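Local coordinates for ThiJ/PfpI family protein (Francisella tularensis subsp. novicida, PDB 4P5P), which probably acts as a glyoxalase III of the Hsp31-like branch of the DJ-1/PfpI family, at residues N161-V166 against S191-S195; T9-G15 against H102-F108; L28-Y33 against D63-F69. All coordinates share one frame; numbering follows the deposited sequence. Where two conformers were deposited one is given.

Interaction 1 of 3, residues N161-V166 against S191-S195; sequences NEEKIV and SEWQS
E162 and W193 join the short helix 160-165 to a type II beta turn, S191 to Q194, in the loop between strands 186-187 and 197-200 of this DJ-1/PfpI fold. Followed outward, E162 first sets CB above the outer rim of the six-membered ring, 3.9 Å from W193 CH2. Its CG then lies over the same face, 3.7 Å from the centroid of the W193 six-membered ring and 10° off the normal, a CH-pi contact. The chain stays extended past CG, which carries the carboxylate across the ring face, past CE3, to the turn backbone. There W193 N donates to E162 OE2 at 2.9 Å with an N-H...O angle of 169°, arriving on the anti side. N208 also donates to OE2, while S159 and Q207 bond to OE1. At the indole edge, I165 CG2 stands near the ring plane and V166 CG1 comes within 3.7 Å of W193 CH2. I165 CD1 also packs on the aliphatic part of E192. N161 ND2 donates to E192 OE1 at 2.8 Å; the acceptor lies in the amide plane, yet the nitrogen stands 41° out of the carboxylate plane.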
loop_
_atom_site.group_PDB
_atom_site.type_symbol
_atom_site.label_atom_id
_atom_site.label_comp_id
_atom_site.label_asym_id
_atom_site.label_seq_id
_atom_site.Cartn_x
_atom_site.Cartn_y
_atom_site.Cartn_z
ATOM N N ASN A 161 -0.764 -1.375 18.508
ATOM C CA ASN A 161 -1.952 -1.834 19.218
ATOM C C ASN A 161 -2.702 -2.863 18.377
ATOM O O ASN A 161 -2.999 -3.965 18.835
ATOM C CB ASN A 161 -2.843 -0.635 19.541
ATOM C CG ASN A 161 -4.145 -1.018 20.219
ATOM O OD1 ASN A 161 -4.205 -1.935 21.051
ATOM N ND2 ASN A 161 -5.204 -0.285 19.883
ATOM N N GLU A 162 -2.987 -2.499 17.131
ATOM C CA GLU A 162 -3.691 -3.392 16.219
ATOM C C GLU A 162 -2.871 -4.662 15.988
ATOM O O GLU A 162 -3.422 -5.759 15.959
ATOM C CB GLU A 162 -3.997 -2.674 14.895
ATOM C CG GLU A 162 -5.236 -1.795 14.976
ATOM C CD GLU A 162 -5.223 -0.595 14.039
ATOM O OE1 GLU A 162 -4.141 -0.034 13.763
ATOM O OE2 GLU A 162 -6.319 -0.187 13.595
ATOM N N GLU A 163 -1.555 -4.517 15.832
ATOM C CA GLU A 163 -0.677 -5.676 15.632
ATOM C C GLU A 163 -0.729 -6.644 16.831
ATOM O O GLU A 163 -0.707 -7.864 16.665
ATOM C CB GLU A 163 0.769 -5.216 15.372
ATOM C CG GLU A 163 1.622 -6.267 14.678
ATOM C CD GLU A 163 1.288 -6.402 13.190
ATOM O OE1 GLU A 163 1.860 -5.628 12.392
ATOM O OE2 GLU A 163 0.460 -7.266 12.819
ATOM N N LYS A 164 -0.809 -6.093 18.036
ATOM C CA LYS A 164 -0.923 -6.902 19.246
ATOM C C LYS A 164 -2.271 -7.623 19.320
ATOM O O LYS A 164 -2.338 -8.796 19.694
ATOM C CB LYS A 164 -0.709 -6.014 20.476
ATOM C CG LYS A 164 -0.619 -6.783 21.782
ATOM C CD LYS A 164 -0.266 -5.870 22.947
ATOM C CE LYS A 164 -0.325 -6.624 24.268
ATOM N NZ LYS A 164 0.262 -5.850 25.395
ATOM N N ILE A 165 -3.337 -6.924 18.956
ATOM C CA ILE A 165 -4.669 -7.515 18.959
ATOM C C ILE A 165 -4.748 -8.744 18.049
ATOM O O ILE A 165 -5.374 -9.737 18.415
ATOM C CB ILE A 165 -5.729 -6.480 18.535
ATOM C CG1 ILE A 165 -5.882 -5.420 19.632
ATOM C CG2 ILE A 165 -7.082 -7.137 18.270
ATOM C CD1 ILE A 165 -6.627 -4.177 19.192
ATOM N N VAL A 166 -4.118 -8.689 16.875
ATOM C CA VAL A 166 -4.174 -9.814 15.933
ATOM C C VAL A 166 -3.087 -10.865 16.209
ATOM O O VAL A 166 -2.986 -11.871 15.494
ATOM C CB VAL A 166 -4.064 -9.335 14.461
ATOM C CG1 VAL A 166 -5.212 -8.396 14.122
ATOM C CG2 VAL A 166 -2.724 -8.672 14.187
ATOM N N SER A 191 -7.958 5.220 17.366
ATOM C CA SER A 191 -8.313 4.012 18.093
ATOM C C SER A 191 -8.391 2.817 17.145
ATOM O O SER A 191 -8.614 2.993 15.947
ATOM C CB SER A 191 -9.644 4.208 18.805
ATOM O OG SER A 191 -9.880 3.159 19.713
ATOM N N GLU A 192 -8.211 1.605 17.667
ATOM C CA GLU A 192 -8.148 0.408 16.805
ATOM C C GLU A 192 -9.354 0.232 15.868
ATOM O O GLU A 192 -10.518 0.411 16.255
ATOM C CB GLU A 192 -7.982 -0.872 17.636
ATOM C CG GLU A 192 -9.167 -1.229 18.547
ATOM C CD GLU A 192 -8.939 -0.867 20.000
ATOM O OE1 GLU A 192 -8.012 -0.078 20.284
ATOM O OE2 GLU A 192 -9.699 -1.366 20.864
ATOM N N TRP A 193 -9.033 -0.105 14.621
ATOM C CA TRP A 193 -10.018 -0.398 13.575
ATOM C C TRP A 193 -10.892 0.791 13.205
ATOM O O TRP A 193 -11.898 0.630 12.508
ATOM C CB TRP A 193 -10.898 -1.567 13.991
ATOM C CG TRP A 193 -10.140 -2.651 14.662
ATOM C CD1 TRP A 193 -10.381 -3.170 15.899
ATOM C CD2 TRP A 193 -8.995 -3.346 14.150
ATOM N NE1 TRP A 193 -9.464 -4.153 16.186
ATOM C CE2 TRP A 193 -8.603 -4.281 15.128
ATOM C CE3 TRP A 193 -8.268 -3.271 12.959
ATOM C CZ2 TRP A 193 -7.514 -5.139 14.948
ATOM C CZ3 TRP A 193 -7.193 -4.122 12.782
ATOM C CH2 TRP A 193 -6.824 -5.040 13.772
ATOM N N GLN A 194 -10.485 1.982 13.632
ATOM C CA GLN A 194 -11.127 3.218 13.204
ATOM C C GLN A 194 -10.453 3.772 11.953
ATOM O O GLN A 194 -9.244 3.640 11.786
ATOM C CB GLN A 194 -11.077 4.255 14.322
ATOM C CG GLN A 194 -11.748 3.795 15.589
ATOM C CD GLN A 194 -13.238 3.641 15.410
ATOM O OE1 GLN A 194 -13.971 4.631 15.372
ATOM N NE2 GLN A 194 -13.699 2.399 15.300
ATOM N N SER A 195 -11.234 4.400 11.085
ATOM C CA SER A 195 -10.703 5.012 9.875
ATOM C C SER A 195 -9.819 6.198 10.242
ATOM O O SER A 195 -10.219 7.078 11.018
ATOM C CB SER A 195 -11.834 5.456 8.955
ATOM O OG SER A 195 -11.329 6.028 7.756
#

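Interaction 2 of 3, residues T9-G15 against H102-F108; sequences TSHDVMG and HGTMWDF
The H11 and W106 rings form an offset stack, with planes 15° apart and the imidazole centroid 4.6 Å from that of the five-membered ring. W106 CB sits almost exactly over the H11 ring, 3.4 Å from its centroid. The same indole face carries the backbone of the 9-15 loop farther out: G15 N is 3.2 Å from W106 CZ2. M105 CB lies against the opposite face. M14 SD meets the indole edge, 3.8 Å from W106 CH2, as a Met-aromatic contact, and also touches H102 CB. Bends at chi2 and chi3 fold the M14 chain back toward these partners although its CB points away.

The contact joins the loops that follow the neighbouring parallel strands 2-8 and 95-98 of the central sheet, and the D107 carboxylate grips the first of them. T9 OG1 donates to D107 OD1 at 2.8 Å, and S10 N donates to D107 OD2 at 2.8 Å with an angle of 165°, on the syn lone pair. T9 OG1 in turn accepts from H11 N at 3.1 Å, closing an ST turn. Donors at both oxygens fix the rotation of the carboxylate. Such neutral donors would probably help stabilise a negative charge on D107, while the threonine hydroxyl is oriented by donating a hydrogen bond to the carboxylate and accepting one from the H11 N-H.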
loop_
_atom_site.group_PDB
_atom_site.type_symbol
_atom_site.label_atom_id
_atom_site.label_comp_id
_atom_site.label_asym_id
_atom_site.label_seq_id
_atom_site.Cartn_x
_atom_site.Cartn_y
_atom_site.Cartn_z
ATOM N N THR A 9 2.077 -6.523 -2.610
ATOM C CA THR A 9 3.058 -7.515 -2.222
ATOM C C THR A 9 3.007 -8.756 -3.122
ATOM O O THR A 9 1.989 -9.024 -3.760
ATOM C CB THR A 9 2.832 -7.940 -0.747
ATOM O OG1 THR A 9 3.901 -8.774 -0.303
ATOM C CG2 THR A 9 1.521 -8.686 -0.599
ATOM N N SER A 10 4.124 -9.498 -3.131
ATOM C CA SER A 10 4.222 -10.822 -3.750
ATOM C C SER A 10 4.557 -11.903 -2.715
ATOM O O SER A 10 4.707 -13.087 -3.054
ATOM C CB SER A 10 5.288 -10.809 -4.854
ATOM O OG SER A 10 4.841 -10.053 -5.969
ATOM N N HIS A 11 4.700 -11.485 -1.456
ATOM C CA HIS A 11 5.152 -12.374 -0.388
ATOM C C HIS A 11 4.010 -13.123 0.284
ATOM O O HIS A 11 3.101 -12.500 0.830
ATOM C CB HIS A 11 5.914 -11.588 0.662
ATOM C CG HIS A 11 6.680 -12.453 1.608
ATOM N ND1 HIS A 11 7.957 -12.898 1.345
ATOM C CD2 HIS A 11 6.338 -12.977 2.809
ATOM C CE1 HIS A 11 8.371 -13.647 2.350
ATOM N NE2 HIS A 11 7.403 -13.723 3.246
ATOM N N ASP A 12 4.061 -14.454 0.262
ATOM C CA ASP A 12 2.890 -15.249 0.636
ATOM C C ASP A 12 3.009 -16.073 1.912
ATOM O O ASP A 12 2.085 -16.809 2.232
ATOM C CB ASP A 12 2.495 -16.198 -0.514
ATOM C CG ASP A 12 3.544 -17.271 -0.805
ATOM O OD1 ASP A 12 4.694 -17.152 -0.364
ATOM O OD2 ASP A 12 3.223 -18.234 -1.532
ATOM N N VAL A 13 4.099 -15.941 2.663
ATOM C CA VAL A 13 4.253 -16.704 3.905
ATOM C C VAL A 13 4.546 -15.783 5.076
ATOM O O VAL A 13 5.352 -14.859 4.979
ATOM C CB VAL A 13 5.378 -17.755 3.809
ATOM C CG1 VAL A 13 5.574 -18.477 5.148
ATOM C CG2 VAL A 13 5.070 -18.754 2.718
ATOM N N MET A 14 3.879 -16.052 6.186
ATOM C CA MET A 14 4.015 -15.245 7.380
ATOM C C MET A 14 5.302 -15.626 8.110
ATOM O O MET A 14 5.301 -16.442 9.023
ATOM C CB MET A 14 2.782 -15.434 8.268
ATOM C CG MET A 14 2.607 -14.357 9.316
ATOM S SD MET A 14 1.917 -12.817 8.673
ATOM C CE MET A 14 0.155 -13.160 8.683
ATOM N N GLY A 15 6.415 -15.051 7.684
ATOM C CA GLY A 15 7.679 -15.270 8.373
ATOM C C GLY A 15 8.172 -16.707 8.323
ATOM O O GLY A 15 8.232 -17.308 7.256
ATOM N N HIS A 102 -0.064 -8.281 5.393
ATOM C CA HIS A 102 1.194 -8.518 6.092
ATOM C C HIS A 102 2.350 -8.900 5.167
ATOM O O HIS A 102 3.498 -8.688 5.524
ATOM C CB HIS A 102 1.011 -9.597 7.150
ATOM C CG HIS A 102 0.387 -9.103 8.417
ATOM N ND1 HIS A 102 -0.980 -9.083 8.614
ATOM C CD2 HIS A 102 0.939 -8.600 9.547
ATOM C CE1 HIS A 102 -1.236 -8.622 9.827
ATOM N NE2 HIS A 102 -0.088 -8.324 10.412
ATOM N N GLY A 103 2.058 -9.417 3.974
ATOM C CA GLY A 103 3.125 -9.816 3.066
ATOM C C GLY A 103 4.096 -8.686 2.790
ATOM O O GLY A 103 5.299 -8.907 2.623
ATOM N N THR A 104 3.567 -7.469 2.759
ATOM C CA THR A 104 4.352 -6.266 2.487
ATOM C C THR A 104 5.542 -6.089 3.427
ATOM O O THR A 104 6.539 -5.463 3.057
ATOM C CB THR A 104 3.491 -4.992 2.600
ATOM O OG1 THR A 104 2.957 -4.894 3.925
ATOM C CG2 THR A 104 2.340 -4.993 1.612
ATOM N N MET A 105 5.437 -6.613 4.644
ATOM C CA MET A 105 6.492 -6.422 5.633
ATOM C C MET A 105 7.784 -7.107 5.212
ATOM O O MET A 105 8.861 -6.721 5.669
ATOM C CB MET A 105 6.038 -6.935 6.999
ATOM C CG MET A 105 4.890 -6.131 7.569
ATOM S SD MET A 105 5.340 -4.451 8.067
ATOM C CE MET A 105 6.113 -4.740 9.652
ATOM N N TRP A 106 7.677 -8.093 4.317
ATOM C CA TRP A 106 8.838 -8.880 3.896
ATOM C C TRP A 106 9.374 -8.505 2.517
ATOM O O TRP A 106 10.498 -8.877 2.196
ATOM C CB TRP A 106 8.503 -10.374 3.913
ATOM C CG TRP A 106 8.453 -10.947 5.294
ATOM C CD1 TRP A 106 9.507 -11.420 6.016
ATOM C CD2 TRP A 106 7.294 -11.107 6.128
ATOM N NE1 TRP A 106 9.083 -11.864 7.248
ATOM C CE2 TRP A 106 7.731 -11.687 7.343
ATOM C CE3 TRP A 106 5.932 -10.822 5.971
ATOM C CZ2 TRP A 106 6.854 -11.986 8.392
ATOM C CZ3 TRP A 106 5.062 -11.124 7.019
ATOM C CH2 TRP A 106 5.528 -11.700 8.210
ATOM N N ASP A 107 8.600 -7.800 1.693
ATOM C CA ASP A 107 9.136 -7.430 0.374
ATOM C C ASP A 107 8.958 -5.971 -0.044
ATOM O O ASP A 107 9.451 -5.586 -1.102
ATOM C CB ASP A 107 8.582 -8.355 -0.736
ATOM C CG ASP A 107 7.086 -8.230 -0.983
ATOM O OD1 ASP A 107 6.370 -7.533 -0.246
ATOM O OD2 ASP A 107 6.621 -8.875 -1.952
ATOM N N PHE A 108 8.356 -5.127 0.790
ATOM C CA PHE A 108 8.314 -3.696 0.468
ATOM C C PHE A 108 9.517 -2.875 0.965
ATOM O O PHE A 108 10.006 -2.026 0.225
ATOM C CB PHE A 108 7.044 -3.045 1.033
ATOM C CG PHE A 108 5.810 -3.163 0.156
ATOM C CD1 PHE A 108 5.746 -4.033 -0.920
ATOM C CD2 PHE A 108 4.694 -2.381 0.444
ATOM C CE1 PHE A 108 4.608 -4.093 -1.710
ATOM C CE2 PHE A 108 3.571 -2.448 -0.320
ATOM C CZ PHE A 108 3.513 -3.292 -1.405
#

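Interaction 3 of 3, residues L28-Y33 against D63-F69; sequences LTHPYY and DYYNDKF
F69 is the knob of this helix-helix contact, its side chain seated in a hole formed by L28, T29, Y32 and Y33. T29 CG2 lies over one face of the phenyl ring, 3.4 Å from F69 CG, and L28 CD2 reaches its far end at F69 CZ. The ring turns its own edge to the face of Y32, planes at 89° and centroids 5.5 Å apart. With CG anti to the backbone nitrogen, F69 extends from its helix far enough to touch I44 of strand 40-46 as well. Around this centre, Y33 is sandwiched: Y32 CD2 lies over one face, and K68 lays its aliphatic chain on the other, CD 3.9 Å from the Y33 centroid. Y65 packs obliquely on Y33, 3.5 Å between Y33 CD2 and Y65 CD1, and presents its edge to the face of H30, completing an aromatic cluster.

Farther out, T29 OG1 donates to N66 OD1 at 2.7 Å, in the carbonyl plane. H30 NE2 gives D63 OD2 a nearly straight bond, 2.7 Å and 178°, in the imidazole plane. N66 N reaches the same oxygen from the opposite face of the carboxylate, at 2.9 Å. D63 is therefore the N-cap of helix 64-71, shared with a histidine of helix 26-35, in a knob-into-hole packing where segments 28-33 and 64-69 cross at 84° beside the flavodoxin-like sheet.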
loop_
_atom_site.group_PDB
_atom_site.type_symbol
_atom_site.label_atom_id
_atom_site.label_comp_id
_atom_site.label_asym_id
_atom_site.label_seq_id
_atom_site.Cartn_x
_atom_site.Cartn_y
_atom_site.Cartn_z
ATOM N N LEU A 28 -6.772 -3.274 -2.060
ATOM C CA LEU A 28 -6.654 -3.118 -3.500
ATOM C C LEU A 28 -8.016 -2.769 -4.096
ATOM O O LEU A 28 -8.147 -1.776 -4.808
ATOM C CB LEU A 28 -6.091 -4.396 -4.148
ATOM C CG LEU A 28 -6.048 -4.423 -5.681
ATOM C CD1 LEU A 28 -5.170 -3.297 -6.241
ATOM C CD2 LEU A 28 -5.557 -5.765 -6.180
ATOM N N THR A 29 -9.038 -3.559 -3.786
ATOM C CA THR A 29 -10.284 -3.458 -4.539
ATOM C C THR A 29 -11.122 -2.238 -4.144
ATOM O O THR A 29 -11.749 -1.641 -4.997
ATOM C CB THR A 29 -11.139 -4.729 -4.398
ATOM O OG1 THR A 29 -11.676 -4.815 -3.080
ATOM C CG2 THR A 29 -10.310 -5.957 -4.669
ATOM N N HIS A 30 -11.132 -1.850 -2.872
ATOM C CA HIS A 30 -11.984 -0.732 -2.497
ATOM C C HIS A 30 -11.417 0.584 -3.043
ATOM O O HIS A 30 -12.159 1.353 -3.642
ATOM C CB HIS A 30 -12.207 -0.683 -0.976
ATOM C CG HIS A 30 -13.075 -1.797 -0.469
ATOM N ND1 HIS A 30 -13.777 -1.721 0.715
ATOM C CD2 HIS A 30 -13.376 -3.008 -1.005
ATOM C CE1 HIS A 30 -14.450 -2.843 0.899
ATOM N NE2 HIS A 30 -14.226 -3.641 -0.133
ATOM N N PRO A 31 -10.102 0.828 -2.909
ATOM C CA PRO A 31 -9.601 2.040 -3.570
ATOM C C PRO A 31 -9.682 1.975 -5.104
ATOM O O PRO A 31 -9.919 2.998 -5.748
ATOM C CB PRO A 31 -8.151 2.132 -3.071
ATOM C CG PRO A 31 -8.137 1.343 -1.813
ATOM C CD PRO A 31 -9.080 0.212 -2.053
ATOM N N TYR A 32 -9.516 0.791 -5.686
ATOM C CA TYR A 32 -9.670 0.631 -7.129
ATOM C C TYR A 32 -11.023 1.137 -7.603
ATOM O O TYR A 32 -11.102 1.981 -8.486
ATOM C CB TYR A 32 -9.496 -0.836 -7.526
ATOM C CG TYR A 32 -9.491 -1.077 -9.024
ATOM C CD1 TYR A 32 -8.318 -0.967 -9.747
ATOM C CD2 TYR A 32 -10.657 -1.398 -9.714
ATOM C CE1 TYR A 32 -8.298 -1.184 -11.109
ATOM C CE2 TYR A 32 -10.648 -1.607 -11.080
ATOM C CZ TYR A 32 -9.459 -1.494 -11.773
ATOM O OH TYR A 32 -9.406 -1.697 -13.133
ATOM N N TYR A 33 -12.096 0.628 -7.020
ATOM C CA TYR A 33 -13.416 1.016 -7.504
ATOM C C TYR A 33 -13.820 2.420 -7.048
ATOM O O TYR A 33 -14.677 3.041 -7.668
ATOM C CB TYR A 33 -14.459 -0.010 -7.069
ATOM C CG TYR A 33 -14.387 -1.301 -7.862
ATOM C CD1 TYR A 33 -14.620 -1.313 -9.230
ATOM C CD2 TYR A 33 -14.069 -2.499 -7.246
ATOM C CE1 TYR A 33 -14.556 -2.485 -9.954
ATOM C CE2 TYR A 33 -14.017 -3.680 -7.966
ATOM C CZ TYR A 33 -14.248 -3.664 -9.320
ATOM O OH TYR A 33 -14.188 -4.835 -10.047
ATOM N N ASP A 63 -17.437 -9.929 0.771
ATOM C CA ASP A 63 -17.356 -8.487 0.536
ATOM C C ASP A 63 -17.717 -8.190 -0.911
ATOM O O ASP A 63 -17.181 -8.805 -1.843
ATOM C CB ASP A 63 -15.952 -7.949 0.861
ATOM C CG ASP A 63 -15.801 -6.466 0.544
ATOM O OD1 ASP A 63 -16.264 -5.627 1.355
ATOM O OD2 ASP A 63 -15.212 -6.126 -0.505
ATOM N N TYR A 64 -18.619 -7.231 -1.090
ATOM C CA TYR A 64 -19.162 -6.909 -2.399
ATOM C C TYR A 64 -18.082 -6.559 -3.428
ATOM O O TYR A 64 -18.052 -7.125 -4.524
ATOM C CB TYR A 64 -20.157 -5.757 -2.264
ATOM C CG TYR A 64 -20.749 -5.318 -3.574
ATOM C CD1 TYR A 64 -21.810 -6.006 -4.149
ATOM C CD2 TYR A 64 -20.238 -4.217 -4.241
ATOM C CE1 TYR A 64 -22.347 -5.599 -5.356
ATOM C CE2 TYR A 64 -20.758 -3.804 -5.443
ATOM C CZ TYR A 64 -21.813 -4.493 -5.998
ATOM O OH TYR A 64 -22.322 -4.061 -7.203
ATOM N N TYR A 65 -17.190 -5.639 -3.085
ATOM C CA TYR A 65 -16.217 -5.187 -4.072
ATOM C C TYR A 65 -15.129 -6.229 -4.304
ATOM O O TYR A 65 -14.633 -6.342 -5.428
ATOM C CB TYR A 65 -15.616 -3.832 -3.674
ATOM C CG TYR A 65 -16.575 -2.694 -3.937
ATOM C CD1 TYR A 65 -16.894 -2.314 -5.237
ATOM C CD2 TYR A 65 -17.190 -2.025 -2.892
ATOM C CE1 TYR A 65 -17.789 -1.283 -5.484
ATOM C CE2 TYR A 65 -18.080 -0.995 -3.125
ATOM C CZ TYR A 65 -18.381 -0.624 -4.420
ATOM O OH TYR A 65 -19.285 0.408 -4.630
ATOM N N ASN A 66 -14.781 -7.012 -3.284
ATOM C CA ASN A 66 -13.842 -8.112 -3.488
ATOM C C ASN A 66 -14.389 -9.095 -4.517
ATOM O O ASN A 66 -13.679 -9.522 -5.427
ATOM C CB ASN A 66 -13.546 -8.855 -2.183
ATOM C CG ASN A 66 -12.607 -8.094 -1.269
ATOM O OD1 ASN A 66 -12.029 -7.076 -1.656
ATOM N ND2 ASN A 66 -12.441 -8.598 -0.051
ATOM N N ASP A 67 -15.658 -9.458 -4.358
ATOM C CA ASP A 67 -16.296 -10.387 -5.283
ATOM C C ASP A 67 -16.386 -9.783 -6.687
ATOM O O ASP A 67 -16.171 -10.478 -7.681
ATOM C CB ASP A 67 -17.694 -10.773 -4.785
ATOM C CG ASP A 67 -17.661 -11.786 -3.652
ATOM O OD1 ASP A 67 -16.595 -12.392 -3.387
ATOM O OD2 ASP A 67 -18.726 -12.004 -3.048
ATOM N N LYS A 68 -16.728 -8.501 -6.771
ATOM C CA LYS A 68 -16.839 -7.823 -8.062
ATOM C C LYS A 68 -15.508 -7.874 -8.804
ATOM O O LYS A 68 -15.451 -8.177 -10.004
ATOM C CB LYS A 68 -17.276 -6.371 -7.867
ATOM C CG LYS A 68 -17.461 -5.581 -9.159
ATOM C CD LYS A 68 -17.804 -4.125 -8.867
ATOM C CE LYS A 68 -17.834 -3.287 -10.136
ATOM N NZ LYS A 68 -18.966 -3.646 -11.018
ATOM N N PHE A 69 -14.443 -7.576 -8.068
ATOM C CA PHE A 69 -13.091 -7.566 -8.609
ATOM C C PHE A 69 -12.713 -8.935 -9.167
ATOM O O PHE A 69 -12.243 -9.049 -10.301
ATOM C CB PHE A 69 -12.129 -7.128 -7.508
ATOM C CG PHE A 69 -10.761 -6.775 -7.984
ATOM C CD1 PHE A 69 -10.441 -5.470 -8.296
ATOM C CD2 PHE A 69 -9.774 -7.729 -8.046
ATOM C CE1 PHE A 69 -9.167 -5.133 -8.707
ATOM C CE2 PHE A 69 -8.489 -7.390 -8.455
ATOM C CZ PHE A 69 -8.195 -6.100 -8.787
#

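Interactions 2 and 3 are both partly buried. Interaction 3 joins two helices flanking the sheet: F69 and the L28, T29 and Y32 around it are buried, while Y33, Y65 and K68 lie nearer the surface. Interaction 2 binds a loop to the short helix 104-107 and is polar and aromatic where interaction 3 is mainly apolar at its centre. Interaction 1 is a surface contact, its centre about 17 Å from the centre of the chain, although E162 is buried. Interactions 1 and 2 meet directly: E163 OE2 and H102 NE2 are 2.7 Å apart, probably hydrogen-bonded. Interaction 3 touches neither, and in sequence it is nested within the loop that interaction 2 closes. Carboxylates accept backbone N-H groups in all three, but only in interaction 3 does one cap a helix.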